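Local coordinates for fiber (Murine adenovirus 2, PDB 5NBH), which forms the trimeric fibre of the virion, whose distal domain binds N-acetylglucosamine and probably attaches the virus to its host cell, at residues V82-T87 with Q109-G114; T134-F139 with Y210-S215; Y200-R205 with M226-E231. All blocks are in the same frame, centred on the assembly; numbering follows the deposited sequence.

Contact 1 (V82-T87 with Q109-G114); sequences VFVYQT and QMVRFG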
loop_
_atom_site.group_PDB
_atom_site.type_symbol
_atom_site.label_atom_id
_atom_site.label_comp_id
_atom_site.label_asym_id
_atom_site.label_seq_id
_atom_site.Cartn_x
_atom_site.Cartn_y
_atom_site.Cartn_z
ATOM N N VAL A 82 6.341 -7.207 -4.491
ATOM C CA VAL A 82 6.042 -5.786 -4.692
ATOM C C VAL A 82 6.857 -5.312 -5.878
ATOM O O VAL A 82 8.093 -5.544 -5.947
ATOM C CB VAL A 82 6.351 -4.958 -3.445
ATOM C CG1 VAL A 82 6.122 -3.485 -3.736
ATOM C CG2 VAL A 82 5.505 -5.437 -2.277
ATOM N N PHE A 83 6.166 -4.661 -6.834
ATOM C CA PHE A 83 6.827 -3.977 -7.955
ATOM C C PHE A 83 6.333 -2.553 -8.025
ATOM O O PHE A 83 5.174 -2.309 -7.726
ATOM C CB PHE A 83 6.511 -4.662 -9.270
ATOM C CG PHE A 83 7.286 -5.931 -9.484
ATOM C CD1 PHE A 83 8.638 -5.871 -9.730
ATOM C CD2 PHE A 83 6.678 -7.163 -9.386
ATOM C CE1 PHE A 83 9.394 -7.034 -9.919
ATOM C CE2 PHE A 83 7.426 -8.341 -9.595
ATOM C CZ PHE A 83 8.772 -8.262 -9.856
ATOM N N VAL A 84 7.212 -1.628 -8.346
ATOM C CA VAL A 84 6.819 -0.225 -8.493
ATOM C C VAL A 84 7.256 0.311 -9.837
ATOM O O VAL A 84 8.435 0.257 -10.183
ATOM C CB VAL A 84 7.412 0.678 -7.375
ATOM C CG1 VAL A 84 6.833 2.099 -7.479
ATOM C CG2 VAL A 84 7.153 0.097 -5.993
ATOM N N TYR A 85 6.308 0.900 -10.592
ATOM C CA TYR A 85 6.627 1.640 -11.785
ATOM C C TYR A 85 6.431 3.116 -11.444
ATOM O O TYR A 85 5.364 3.518 -10.987
ATOM C CB TYR A 85 5.716 1.199 -12.918
ATOM C CG TYR A 85 6.124 1.635 -14.315
ATOM C CD1 TYR A 85 7.445 1.484 -14.775
ATOM C CD2 TYR A 85 5.180 2.188 -15.211
ATOM C CE1 TYR A 85 7.824 1.873 -16.042
ATOM C CE2 TYR A 85 5.549 2.527 -16.496
ATOM C CZ TYR A 85 6.870 2.392 -16.909
ATOM O OH TYR A 85 7.287 2.742 -18.166
ATOM N N GLN A 86 7.469 3.918 -11.624
ATOM C CA GLN A 86 7.434 5.282 -11.124
ATOM C C GLN A 86 8.262 6.216 -11.956
ATOM O O GLN A 86 9.200 5.793 -12.616
ATOM C CB GLN A 86 7.959 5.318 -9.697
ATOM C CG GLN A 86 9.399 4.848 -9.578
ATOM C CD GLN A 86 9.946 5.002 -8.188
ATOM O OE1 GLN A 86 9.745 4.142 -7.343
ATOM N NE2 GLN A 86 10.688 6.077 -7.966
ATOM N N THR A 87 7.972 7.498 -11.834
ATOM C CA THR A 87 8.861 8.545 -12.333
ATOM C C THR A 87 10.182 8.501 -11.537
ATOM O O THR A 87 10.178 8.241 -10.318
ATOM C CB THR A 87 8.210 9.941 -12.211
ATOM O OG1 THR A 87 7.690 10.118 -10.887
ATOM C CG2 THR A 87 7.100 10.088 -13.238
ATOM N N GLN A 109 3.730 7.141 -8.836
ATOM C CA GLN A 109 4.101 5.775 -8.444
ATOM C C GLN A 109 2.947 4.810 -8.686
ATOM O O GLN A 109 1.786 5.108 -8.375
ATOM C CB GLN A 109 4.516 5.708 -6.993
ATOM C CG GLN A 109 5.625 6.656 -6.617
ATOM C CD GLN A 109 5.121 8.017 -6.247
ATOM O OE1 GLN A 109 4.114 8.151 -5.546
ATOM N NE2 GLN A 109 5.814 9.031 -6.708
ATOM N N MET A 110 3.246 3.649 -9.252
ATOM C CA MET A 110 2.265 2.633 -9.498
ATOM C C MET A 110 2.774 1.375 -8.796
ATOM O O MET A 110 3.726 0.788 -9.254
ATOM C CB MET A 110 2.103 2.441 -10.989
ATOM C CG MET A 110 1.869 3.768 -11.686
ATOM S SD MET A 110 1.631 3.635 -13.453
ATOM C CE MET A 110 0.084 2.806 -13.523
ATOM N N VAL A 111 2.140 1.032 -7.689
ATOM C CA VAL A 111 2.603 -0.039 -6.782
ATOM C C VAL A 111 1.764 -1.271 -6.928
ATOM O O VAL A 111 0.557 -1.262 -6.637
ATOM C CB VAL A 111 2.633 0.410 -5.297
ATOM C CG1 VAL A 111 3.279 -0.680 -4.431
ATOM C CG2 VAL A 111 3.382 1.721 -5.130
ATOM N N ARG A 112 2.407 -2.372 -7.318
ATOM C CA ARG A 112 1.732 -3.617 -7.574
ATOM C C ARG A 112 1.995 -4.581 -6.415
ATOM O O ARG A 112 3.147 -4.804 -6.044
ATOM C CB ARG A 112 2.257 -4.175 -8.919
ATOM C CG ARG A 112 1.864 -5.585 -9.283
ATOM C CD ARG A 112 0.417 -5.732 -9.653
ATOM N NE ARG A 112 0.130 -7.155 -9.782
ATOM C CZ ARG A 112 -0.038 -7.849 -10.907
ATOM N NH1 ARG A 112 -0.054 -7.272 -12.108
ATOM N NH2 ARG A 112 -0.238 -9.155 -10.811
ATOM N N PHE A 113 0.932 -5.126 -5.852
ATOM C CA PHE A 113 1.038 -6.235 -4.881
ATOM C C PHE A 113 -0.186 -7.105 -5.015
ATOM O O PHE A 113 -1.312 -6.609 -5.189
ATOM C CB PHE A 113 1.158 -5.720 -3.451
ATOM C CG PHE A 113 0.351 -4.490 -3.182
ATOM C CD1 PHE A 113 -1.005 -4.552 -3.022
ATOM C CD2 PHE A 113 0.970 -3.262 -3.055
ATOM C CE1 PHE A 113 -1.747 -3.409 -2.780
ATOM C CE2 PHE A 113 0.238 -2.112 -2.822
ATOM C CZ PHE A 113 -1.126 -2.192 -2.689
ATOM N N GLY A 114 0.010 -8.404 -4.949
ATOM C CA GLY A 114 -0.998 -9.319 -5.410
ATOM C C GLY A 114 -1.260 -8.935 -6.861
ATOM O O GLY A 114 -0.308 -8.678 -7.633
HETATM O O HOH W 1 8.493 8.577 -8.020
#

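Contact 2 (T134-F139 with Y210-S215); sequences TWELQF and YITLKS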
loop_
_atom_site.group_PDB
_atom_site.type_symbol
_atom_site.label_atom_id
_atom_site.label_comp_id
_atom_site.label_asym_id
_atom_site.label_seq_id
_atom_site.Cartn_x
_atom_site.Cartn_y
_atom_site.Cartn_z
ATOM N N THR A 134 -7.401 18.305 -17.855
ATOM C CA THR A 134 -7.326 16.908 -18.252
ATOM C C THR A 134 -5.871 16.540 -18.355
ATOM O O THR A 134 -5.132 17.139 -19.137
ATOM C CB THR A 134 -8.062 16.629 -19.601
ATOM O OG1 THR A 134 -9.462 16.892 -19.468
ATOM C CG2 THR A 134 -7.930 15.177 -19.970
ATOM N N TRP A 135 -5.451 15.560 -17.537
ATOM C CA TRP A 135 -4.084 15.084 -17.501
ATOM C C TRP A 135 -4.154 13.659 -18.013
ATOM O O TRP A 135 -4.848 12.830 -17.406
ATOM C CB TRP A 135 -3.511 15.119 -16.080
ATOM C CG TRP A 135 -3.754 16.431 -15.357
ATOM C CD1 TRP A 135 -4.639 16.637 -14.348
ATOM C CD2 TRP A 135 -3.163 17.713 -15.645
ATOM N NE1 TRP A 135 -4.621 17.945 -13.968
ATOM C CE2 TRP A 135 -3.718 18.631 -14.743
ATOM C CE3 TRP A 135 -2.207 18.166 -16.572
ATOM C CZ2 TRP A 135 -3.353 19.980 -14.730
ATOM C CZ3 TRP A 135 -1.853 19.529 -16.573
ATOM C CH2 TRP A 135 -2.416 20.412 -15.668
ATOM N N GLU A 136 -3.435 13.359 -19.080
ATOM C CA GLU A 136 -3.549 12.059 -19.746
ATOM C C GLU A 136 -2.216 11.358 -19.683
ATOM O O GLU A 136 -1.203 11.925 -20.098
ATOM C CB GLU A 136 -3.984 12.249 -21.205
ATOM C CG GLU A 136 -4.306 10.974 -21.973
ATOM C CD GLU A 136 -4.736 11.281 -23.411
ATOM O OE1 GLU A 136 -5.934 11.293 -23.719
ATOM O OE2 GLU A 136 -3.840 11.475 -24.230
ATOM N N LEU A 137 -2.195 10.148 -19.125
ATOM C CA LEU A 137 -1.012 9.256 -19.184
ATOM C C LEU A 137 -1.275 8.094 -20.127
ATOM O O LEU A 137 -2.277 7.437 -20.014
ATOM C CB LEU A 137 -0.708 8.680 -17.784
ATOM C CG LEU A 137 -0.470 9.706 -16.681
ATOM C CD1 LEU A 137 -0.401 9.046 -15.296
ATOM C CD2 LEU A 137 0.786 10.487 -17.005
ATOM N N GLN A 138 -0.357 7.869 -21.059
ATOM C CA GLN A 138 -0.461 6.824 -22.063
ATOM C C GLN A 138 0.639 5.798 -21.809
ATOM O O GLN A 138 1.772 6.183 -21.538
ATOM C CB GLN A 138 -0.251 7.448 -23.442
ATOM C CG GLN A 138 -0.491 6.536 -24.622
ATOM C CD GLN A 138 -0.166 7.216 -25.937
ATOM O OE1 GLN A 138 -0.139 6.567 -26.972
ATOM N NE2 GLN A 138 0.095 8.520 -25.902
ATOM N N PHE A 139 0.289 4.534 -21.933
ATOM C CA PHE A 139 1.205 3.430 -21.748
ATOM C C PHE A 139 1.008 2.455 -22.893
ATOM O O PHE A 139 -0.135 2.154 -23.289
ATOM C CB PHE A 139 0.900 2.692 -20.438
ATOM C CG PHE A 139 0.933 3.566 -19.227
ATOM C CD1 PHE A 139 -0.209 4.254 -18.828
ATOM C CD2 PHE A 139 2.082 3.685 -18.452
ATOM C CE1 PHE A 139 -0.195 5.064 -17.716
ATOM C CE2 PHE A 139 2.107 4.494 -17.324
ATOM C CZ PHE A 139 0.967 5.191 -16.956
ATOM N N TYR A 210 -4.659 4.081 -21.260
ATOM C CA TYR A 210 -4.757 5.442 -20.809
ATOM C C TYR A 210 -5.281 5.527 -19.377
ATOM O O TYR A 210 -6.279 4.901 -19.016
ATOM C CB TYR A 210 -5.714 6.241 -21.686
ATOM C CG TYR A 210 -5.251 6.474 -23.106
ATOM C CD1 TYR A 210 -5.194 5.412 -24.029
ATOM C CD2 TYR A 210 -4.926 7.736 -23.536
ATOM C CE1 TYR A 210 -4.761 5.616 -25.321
ATOM C CE2 TYR A 210 -4.511 7.967 -24.859
ATOM C CZ TYR A 210 -4.433 6.898 -25.746
ATOM O OH TYR A 210 -4.050 7.124 -27.053
ATOM N N ILE A 211 -4.586 6.322 -18.569
ATOM C CA ILE A 211 -5.099 6.826 -17.302
ATOM C C ILE A 211 -5.359 8.293 -17.548
ATOM O O ILE A 211 -4.421 9.083 -17.825
ATOM C CB ILE A 211 -4.121 6.630 -16.113
ATOM C CG1 ILE A 211 -3.855 5.160 -15.920
ATOM C CG2 ILE A 211 -4.643 7.303 -14.846
ATOM C CD1 ILE A 211 -2.931 4.810 -14.766
ATOM N N THR A 212 -6.623 8.676 -17.415
ATOM C CA THR A 212 -7.023 10.073 -17.661
ATOM C C THR A 212 -7.548 10.642 -16.365
ATOM O O THR A 212 -8.455 10.061 -15.767
ATOM C CB THR A 212 -8.079 10.147 -18.775
ATOM O OG1 THR A 212 -7.598 9.427 -19.929
ATOM C CG2 THR A 212 -8.361 11.565 -19.168
ATOM N N LEU A 213 -6.914 11.721 -15.908
ATOM C CA LEU A 213 -7.317 12.426 -14.706
ATOM C C LEU A 213 -7.936 13.765 -15.020
ATOM O O LEU A 213 -7.433 14.483 -15.870
ATOM C CB LEU A 213 -6.115 12.637 -13.786
ATOM C CG LEU A 213 -5.233 11.392 -13.558
ATOM C CD1 LEU A 213 -4.006 11.806 -12.780
ATOM C CD2 LEU A 213 -5.970 10.300 -12.806
ATOM N N LYS A 214 -9.023 14.121 -14.345
ATOM C CA LYS A 214 -9.600 15.452 -14.552
ATOM C C LYS A 214 -9.813 16.160 -13.223
ATOM O O LYS A 214 -10.670 15.768 -12.426
ATOM C CB LYS A 214 -10.887 15.380 -15.359
ATOM C CG LYS A 214 -10.733 14.820 -16.743
ATOM C CD LYS A 214 -12.070 14.724 -17.493
ATOM C CE LYS A 214 -11.836 14.020 -18.812
ATOM N NZ LYS A 214 -13.003 14.018 -19.751
ATOM N N SER A 215 -9.013 17.195 -12.999
ATOM C CA SER A 215 -9.087 17.991 -11.786
ATOM C C SER A 215 -9.951 19.230 -12.015
ATOM O O SER A 215 -9.874 19.877 -13.081
ATOM C CB SER A 215 -7.689 18.422 -11.356
ATOM O OG SER A 215 -6.925 18.991 -12.400
HETATM O O HOH W 2 -10.907 15.956 -21.394
HETATM O O HOH W 3 -8.019 10.081 -22.527
#

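Contact 3 (Y200-R205 with M226-E231); sequences YALTYR and MSFMYE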
loop_
_atom_site.group_PDB
_atom_site.type_symbol
_atom_site.label_atom_id
_atom_site.label_comp_id
_atom_site.label_asym_id
_atom_site.label_seq_id
_atom_site.Cartn_x
_atom_site.Cartn_y
_atom_site.Cartn_z
ATOM N N TYR A 200 -10.701 9.919 -12.147
ATOM C CA TYR A 200 -9.767 9.040 -12.835
ATOM C C TYR A 200 -10.576 8.127 -13.743
ATOM O O TYR A 200 -11.702 7.756 -13.434
ATOM C CB TYR A 200 -8.880 8.263 -11.842
ATOM C CG TYR A 200 -9.703 7.414 -10.907
ATOM C CD1 TYR A 200 -10.178 7.947 -9.723
ATOM C CD2 TYR A 200 -10.048 6.095 -11.230
ATOM C CE1 TYR A 200 -10.962 7.199 -8.848
ATOM C CE2 TYR A 200 -10.861 5.332 -10.359
ATOM C CZ TYR A 200 -11.303 5.900 -9.169
ATOM O OH TYR A 200 -12.131 5.199 -8.290
ATOM N N ALA A 201 -9.976 7.715 -14.832
ATOM C CA ALA A 201 -10.620 6.802 -15.779
ATOM C C ALA A 201 -9.541 5.983 -16.453
ATOM O O ALA A 201 -8.538 6.535 -16.932
ATOM C CB ALA A 201 -11.417 7.598 -16.792
ATOM N N LEU A 202 -9.704 4.669 -16.424
ATOM C CA LEU A 202 -8.801 3.746 -17.105
ATOM C C LEU A 202 -9.471 3.261 -18.379
ATOM O O LEU A 202 -10.581 2.736 -18.327
ATOM C CB LEU A 202 -8.529 2.521 -16.238
ATOM C CG LEU A 202 -7.442 2.700 -15.158
ATOM C CD1 LEU A 202 -7.511 3.966 -14.343
ATOM C CD2 LEU A 202 -7.454 1.443 -14.283
ATOM N N THR A 203 -8.799 3.419 -19.499
ATOM C CA THR A 203 -9.356 2.934 -20.797
ATOM C C THR A 203 -8.256 2.392 -21.684
ATOM O O THR A 203 -7.091 2.655 -21.441
ATOM C CB THR A 203 -10.039 4.079 -21.562
ATOM O OG1 THR A 203 -9.129 5.156 -21.781
ATOM C CG2 THR A 203 -11.224 4.587 -20.791
ATOM N N TYR A 204 -8.640 1.675 -22.738
ATOM C CA TYR A 204 -7.729 1.417 -23.832
ATOM C C TYR A 204 -8.318 2.034 -25.118
ATOM O O TYR A 204 -9.528 1.928 -25.378
ATOM C CB TYR A 204 -7.533 -0.050 -24.092
ATOM C CG TYR A 204 -6.711 -0.837 -23.085
ATOM C CD1 TYR A 204 -7.261 -1.218 -21.861
ATOM C CD2 TYR A 204 -5.399 -1.214 -23.374
ATOM C CE1 TYR A 204 -6.509 -1.936 -20.934
ATOM C CE2 TYR A 204 -4.655 -1.980 -22.469
ATOM C CZ TYR A 204 -5.223 -2.340 -21.269
ATOM O OH TYR A 204 -4.498 -3.107 -20.382
ATOM N N ARG A 205 -7.440 2.631 -25.888
ATOM C CA ARG A 205 -7.764 2.992 -27.279
ATOM C C ARG A 205 -6.528 3.011 -28.133
ATOM O O ARG A 205 -5.434 3.260 -27.646
ATOM C CB ARG A 205 -8.489 4.325 -27.331
ATOM C CG ARG A 205 -7.683 5.575 -26.990
ATOM C CD ARG A 205 -8.534 6.801 -27.332
ATOM N NE ARG A 205 -7.799 8.046 -27.158
ATOM C CZ ARG A 205 -7.636 8.698 -25.996
ATOM N NH1 ARG A 205 -8.171 8.245 -24.868
ATOM N NH2 ARG A 205 -6.938 9.832 -25.962
ATOM N N MET A 226 -3.221 12.621 -5.207
ATOM C CA MET A 226 -4.313 11.662 -5.065
ATOM C C MET A 226 -3.910 10.261 -5.440
ATOM O O MET A 226 -2.946 10.047 -6.130
ATOM C CB MET A 226 -5.589 12.069 -5.798
ATOM C CG MET A 226 -5.568 12.225 -7.300
ATOM S SD MET A 226 -7.208 11.680 -7.843
ATOM C CE MET A 226 -6.910 9.971 -7.408
ATOM N N SER A 227 -4.644 9.317 -4.885
ATOM C CA SER A 227 -4.336 7.920 -5.095
ATOM C C SER A 227 -5.626 7.196 -5.250
ATOM O O SER A 227 -6.660 7.641 -4.738
ATOM C CB SER A 227 -3.459 7.358 -3.946
ATOM O OG SER A 227 -4.203 7.127 -2.801
ATOM N N PHE A 228 -5.574 6.086 -5.955
ATOM C CA PHE A 228 -6.701 5.164 -6.064
ATOM C C PHE A 228 -6.157 3.771 -6.346
ATOM O O PHE A 228 -4.998 3.635 -6.727
ATOM C CB PHE A 228 -7.705 5.621 -7.158
ATOM C CG PHE A 228 -7.144 5.615 -8.554
ATOM C CD1 PHE A 228 -6.518 6.736 -9.074
ATOM C CD2 PHE A 228 -7.281 4.503 -9.372
ATOM C CE1 PHE A 228 -6.016 6.754 -10.367
ATOM C CE2 PHE A 228 -6.760 4.513 -10.660
ATOM C CZ PHE A 228 -6.115 5.620 -11.147
ATOM N N MET A 229 -6.986 2.749 -6.184
ATOM C CA MET A 229 -6.594 1.385 -6.489
ATOM C C MET A 229 -7.384 0.802 -7.667
ATOM O O MET A 229 -8.539 1.111 -7.860
ATOM C CB MET A 229 -6.766 0.524 -5.245
ATOM C CG MET A 229 -5.734 0.908 -4.194
ATOM S SD MET A 229 -5.725 0.040 -2.617
ATOM C CE MET A 229 -6.395 -1.507 -3.066
ATOM N N TYR A 230 -6.722 -0.056 -8.414
ATOM C CA TYR A 230 -7.347 -0.856 -9.426
ATOM C C TYR A 230 -6.715 -2.242 -9.477
ATOM O O TYR A 230 -5.819 -2.570 -8.685
ATOM C CB TYR A 230 -7.305 -0.084 -10.773
ATOM C CG TYR A 230 -5.964 0.084 -11.451
ATOM C CD1 TYR A 230 -5.154 1.204 -11.204
ATOM C CD2 TYR A 230 -5.505 -0.868 -12.370
ATOM C CE1 TYR A 230 -3.939 1.377 -11.859
ATOM C CE2 TYR A 230 -4.297 -0.701 -13.026
ATOM C CZ TYR A 230 -3.515 0.406 -12.762
ATOM O OH TYR A 230 -2.320 0.612 -13.408
ATOM N N GLU A 231 -7.204 -3.074 -10.392
ATOM C CA GLU A 231 -6.735 -4.433 -10.537
ATOM C C GLU A 231 -6.009 -4.630 -11.867
ATOM O O GLU A 231 -6.449 -4.075 -12.916
ATOM C CB GLU A 231 -7.937 -5.371 -10.435
ATOM C CG GLU A 231 -7.546 -6.798 -10.157
ATOM C CD GLU A 231 -8.648 -7.580 -9.492
ATOM O OE1 GLU A 231 -9.825 -7.116 -9.505
ATOM O OE2 GLU A 231 -8.319 -8.667 -8.980
#

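Contact 1 (V82-T87 with Q109-G114)
Val84 and Val111 face each other in a buried antiparallel strand pair, part of the hairpin of strands 83-96 and 103-113 in the ABCJ sheet of the fibre's distal domain. Phe83 and Arg112 exchange two backbone hydrogen bonds, and so do Tyr85 and Met110; the straightest, Arg112 N to Phe83 O, measures 2.8 Å at 177°. Side chains on the two faces do different things. Val111 is the hub of one face: its CG1 meets CG1 of Val82 at 4.1 Å, while CG2 lies 4.2 Å from CG1 of Val84, the two isopropyl groups running alongside each other off the same face. Val82 packs further on Val82 of the third subunit, so this aliphatic patch reaches the trimer interface. Beside the valines, Gln109 NE2 donates to a water that also bonds to Thr87 O, and Gln109 OE1 is held by Asn120. On the other face Met110 brings SD to the edge of the Tyr85 ring, 4.2 Å from CD2, and both side chains reach Phe139 of the second sheet. Arg112 folds at chi2 (71°), which brings NE back to its own strand end, 2.7 Å from Gly114 O. NH1 goes to the carbonyls of Ile234 and Phe167. A buried guanidinium clasped by three backbone carbonyls implies a positive charge that is probably steadied, at least in part, by peptide dipoles.

Contact 2 (T134-F139 with Y210-S215)
Trp135 pairs with Leu213 and Leu137 with Ile211 across two antiparallel strands inclined at 165°, each pair closed by two backbone hydrogen bonds. Trp135 adds a side-chain bond: its CG sits beside the backbone N (chi1 -48°), and NE1 donates to Ser215 OG at 3.0 Å, the oxygen at the ring edge but tilted somewhat out of the indole plane. Ser215 OG is also bonded to Gln133, an N-acetylglucosamine-binding residue, which puts this serine in the second shell of that site. Tyr210 is touched in two ways. Glu136, fully extended, brings its carboxylate to the ring edge, CD 3.6 Å from CD2, with the two planes 82° apart; in the modelled conformer Gln138 CG lies over one face of the Tyr210 ring, toward its rim, 4.1 Å from Tyr210 CZ. A water joins Glu136 OE1 to Thr212 OG1, 2.7 Å from each, and Arg205 forms a salt bridge with the same OE1. Next along, the methyls of Thr134 and Thr212 meet, CG2 to CG2 at 3.7 Å. On the opposite face Trp135, Leu137, Phe139 and Ile211 turn inward, packing against strands 83-96 and 103-113 of the facing sheet, while strand 208-217 carries the GHID sheet on to strand 191-205.

Contact 3 (Y200-R205 with M226-E231)
Tyr200 and Phe228 stack between the two sheets of the ABCJ-GHID sandwich, the fold of the distal domain. Segment 200-205 belongs to the GHID sheet and segment 226-231 to the outermost strand, within this chain, of the ABCJ sheet; their axes pass 9.8 Å apart at 35°, too far for backbone pairing, so side chains alone fill the gap. The two aromatic rings lie face to face, centroids 4.0 Å apart and planes only 8° from parallel. They come from opposite sheets, and each overlaps the root of the other: Tyr200 CB sits over the Phe228 ring, 3.6 Å from CE1, while Phe228 CB lies over the Tyr200 ring, 4.2 Å from its centroid. With chi1 near 60° in both residues, each ring projects over the CB of the other. In the modelled conformer, Met226 CE comes only loosely near Tyr200, 4.5 Å from Tyr200 CD1. Around the stack, Met182 of strand 179-188 touches both side chains, and Gln225 of the third subunit packs on both residues, so the aromatic pair lies close to a subunit boundary. Further along, Leu202 divides its two methyls between two rings: CD1 comes to 3.8 Å from CE2 of Phe228, the leucine and the phenylalanine reaching past one another from facing strands. Tyr230, whose hydroxyl is tied to the carbonyl of Ile168, takes the other methyl. In a CH-pi contact, Leu202 CD2 stands over the face of the Tyr230 ring, shifted from the centre toward the stem, 3.5 Å from Tyr230 CG.

How the contacts relate
Contacts 1 and 2 are backbone-paired strands, one in each sheet of the sandwich, whereas contact 3 spans the gap between the sheets through side chains. Contacts 1 and 3 are buried, both use the ABCJ sheet and both border other subunits; contact 2 touches no other chain and has one partly exposed, charged, water-bearing face. Its inner face joins the same core: Met110 CE of contact 1 meets Ile211 CD1 at 3.8 Å, and Leu213 CD2 lies 3.7 Å from Tyr200 CB of contact 3. Contacts 2 and 3 use adjacent strands, 208-217 and 191-205, of the GHID sheet, joined by a probable backbone hydrogen bond from Tyr210 N to Thr203 O.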